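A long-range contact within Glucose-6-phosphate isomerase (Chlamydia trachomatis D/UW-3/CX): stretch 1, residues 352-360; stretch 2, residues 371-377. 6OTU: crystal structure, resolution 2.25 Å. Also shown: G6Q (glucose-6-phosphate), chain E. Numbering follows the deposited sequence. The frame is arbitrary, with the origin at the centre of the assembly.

Stretch 1, residues 352-360: CGMESNGKS
Stretch 2, residues 371-377: RTSPIIW

Helix 352-357 runs nearly antiparallel to strand 375-377: their N-to-C directions differ by 166° and their axes approach to 8.1 Å. Register is set where the helix ends, with Asn357 CA 4.9 Å from Ser373 CA. Gly358 (phi/psi -79/69) leaves helical geometry; a CB there would clash with Met354 O.

Most polar bonding gathers at this end. Asn357 (-110/9) offers its carbonyl to the incoming loop, and Ser373 (-57/135) donates its N to Asn357 O at 3.1 Å. Thr372 (-106/-118, chi1 p) places OG1 2.7 Å from Lys359 O and 3.1 Å from Asn357 O, one hydroxyl proton within reach of two carbonyls. Ser373, chi1 t, donates OG to Pro374 O, a 2.9 Å hydrogen bond within its own stretch. The O of a water accepts from Asn357 ND2 at 3.0 Å and donates weakly to Ser373 OG at 3.4 Å. Farther along, Met354 SD accepts a weak but nearly linear hydrogen bond from Ile376 N, 3.4 Å and 176°.

Apolar packing follows along the strand. Met354, rotamer m, t, p, reaches across so that CE meets Ile375 CD1 at 3.5 Å and CG lies 4.3 Å from Ile376 CB. Ile376 (-107/124, rotamer m, t) brings CD1 to 3.8 Å from Gly353 CA; an ideal CB on Gly353 would fall 2.4 Å from Ile376 CD1, so glycine makes room for that methyl.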

# COMPACT_ATOMS: atom_id res chain seq x y z
N CYS A 352 2.93 -3.50 11.63
CA CYS A 352 3.46 -4.34 12.69
C CYS A 352 4.98 -4.34 12.67
O CYS A 352 5.63 -4.24 13.72
CB CYS A 352 2.89 -5.75 12.55
SG CYS A 352 3.42 -6.90 13.88
N GLY A 353 5.58 -4.37 11.48
CA GLY A 353 7.02 -4.33 11.33
C GLY A 353 7.63 -2.96 11.50
O GLY A 353 8.60 -2.81 12.24
N MET A 354 7.07 -1.93 10.84
CA MET A 354 7.68 -0.60 10.90
C MET A 354 7.41 0.09 12.23
O MET A 354 8.26 0.86 12.71
CB MET A 354 7.18 0.26 9.74
CG MET A 354 7.56 -0.32 8.38
SD MET A 354 7.12 0.75 7.00
CE MET A 354 8.30 2.06 7.21
N GLU A 355 6.23 -0.11 12.82
CA GLU A 355 6.00 0.49 14.13
C GLU A 355 6.81 -0.21 15.22
O GLU A 355 7.30 0.43 16.16
CB GLU A 355 4.51 0.46 14.47
CG GLU A 355 4.11 1.56 15.42
CD GLU A 355 2.76 1.31 16.03
OE1 GLU A 355 2.38 2.08 16.92
OE2 GLU A 355 2.09 0.34 15.62
N SER A 356 6.97 -1.54 15.12
CA SER A 356 7.77 -2.25 16.11
C SER A 356 9.24 -1.90 15.99
O SER A 356 9.90 -1.56 16.98
CB SER A 356 7.59 -3.77 15.97
OG SER A 356 6.26 -4.17 16.25
N ASN A 357 9.79 -1.97 14.78
CA ASN A 357 11.23 -1.95 14.62
C ASN A 357 11.72 -0.66 13.99
O ASN A 357 12.92 -0.54 13.70
CB ASN A 357 11.68 -3.19 13.85
CG ASN A 357 11.41 -4.47 14.64
OD1 ASN A 357 11.42 -4.43 15.87
ND2 ASN A 357 11.17 -5.59 13.96
N GLY A 358 10.85 0.33 13.83
CA GLY A 358 11.29 1.64 13.38
C GLY A 358 11.92 2.43 14.51
O GLY A 358 11.35 3.42 14.97
N LYS A 359 13.08 1.98 14.98
CA LYS A 359 13.69 2.50 16.19
C LYS A 359 15.16 2.80 15.93
O LYS A 359 15.76 2.25 15.00
CB LYS A 359 13.58 1.51 17.35
CG LYS A 359 12.17 1.01 17.59
CD LYS A 359 11.31 2.11 18.23
CE LYS A 359 9.84 1.73 18.25
NZ LYS A 359 9.61 0.48 19.01
N SER A 360 15.72 3.69 16.74
CA SER A 360 17.12 4.05 16.53
C SER A 360 17.86 4.21 17.86
O SER A 360 18.86 4.93 17.93
CB SER A 360 17.25 5.31 15.67
OG SER A 360 16.35 6.30 16.12
N ARG A 371 21.09 0.03 10.73
CA ARG A 371 19.72 0.30 10.31
C ARG A 371 18.79 -0.79 10.81
O ARG A 371 19.16 -1.96 10.85
CB ARG A 371 19.64 0.44 8.79
CG ARG A 371 20.58 1.54 8.28
CD ARG A 371 20.28 1.99 6.88
NE ARG A 371 21.21 3.04 6.44
CZ ARG A 371 20.97 4.34 6.50
NH1 ARG A 371 19.81 4.78 6.99
NH2 ARG A 371 21.88 5.21 6.08
N THR A 372 17.59 -0.39 11.21
CA THR A 372 16.63 -1.37 11.71
C THR A 372 15.54 -1.65 10.69
O THR A 372 15.84 -2.15 9.60
CB THR A 372 16.07 -0.88 13.03
OG1 THR A 372 15.70 0.50 12.90
CG2 THR A 372 17.14 -1.05 14.12
N SER A 373 14.27 -1.36 11.01
CA SER A 373 13.18 -1.79 10.14
C SER A 373 13.37 -1.25 8.73
O SER A 373 13.76 -0.08 8.56
CB SER A 373 11.81 -1.35 10.66
OG SER A 373 10.80 -1.87 9.80
N PRO A 374 13.18 -2.06 7.70
CA PRO A 374 13.05 -1.53 6.34
C PRO A 374 11.64 -1.00 6.12
O PRO A 374 10.73 -1.20 6.95
CB PRO A 374 13.34 -2.75 5.45
CG PRO A 374 12.95 -3.94 6.30
CD PRO A 374 13.13 -3.53 7.75
N ILE A 375 11.46 -0.29 5.00
CA ILE A 375 10.12 0.03 4.54
C ILE A 375 9.44 -1.26 4.13
O ILE A 375 10.00 -2.08 3.39
CB ILE A 375 10.15 1.02 3.36
CG1 ILE A 375 11.09 2.20 3.65
CG2 ILE A 375 8.75 1.54 3.06
CD1 ILE A 375 10.71 2.98 4.83
N ILE A 376 8.24 -1.48 4.65
CA ILE A 376 7.45 -2.65 4.28
C ILE A 376 6.32 -2.13 3.40
O ILE A 376 5.61 -1.20 3.79
CB ILE A 376 6.96 -3.42 5.51
CG1 ILE A 376 8.17 -3.99 6.27
CG2 ILE A 376 6.01 -4.55 5.10
CD1 ILE A 376 7.84 -4.57 7.65
N TRP A 377 6.22 -2.68 2.20
CA TRP A 377 5.24 -2.25 1.21
C TRP A 377 4.91 -3.44 0.32
O TRP A 377 5.53 -4.50 0.43
CB TRP A 377 5.78 -1.07 0.40
CG TRP A 377 6.95 -1.44 -0.43
CD1 TRP A 377 8.20 -1.80 -0.00
CD2 TRP A 377 6.97 -1.53 -1.86
NE1 TRP A 377 9.01 -2.09 -1.09
CE2 TRP A 377 8.28 -1.92 -2.24
CE3 TRP A 377 6.02 -1.31 -2.86
CZ2 TRP A 377 8.65 -2.10 -3.57
CZ3 TRP A 377 6.39 -1.47 -4.20
CH2 TRP A 377 7.70 -1.87 -4.53
C1 G6Q E . -0.39 -0.05 18.23
C2 G6Q E . -0.25 1.48 18.30
C3 G6Q E . -1.42 2.24 17.68
C4 G6Q E . -2.72 2.14 18.49
C5 G6Q E . -3.74 3.19 18.03
C6 G6Q E . -5.09 3.00 18.68
O1 G6Q E . 0.38 -0.73 18.80
O2 G6Q E . -0.07 1.90 19.64
O3 G6Q E . -1.65 1.77 16.35
O4 G6Q E . -3.29 0.84 18.35
O5 G6Q E . -3.22 4.49 18.31
O6 G6Q E . -4.90 3.03 20.12
P G6Q E . -6.13 2.65 21.09
O1P G6Q E . -6.47 1.20 20.81
O2P G6Q E . -5.58 2.86 22.49
O3P G6Q E . -7.27 3.59 20.76
O HOH W 1 11.16 -5.03 11.01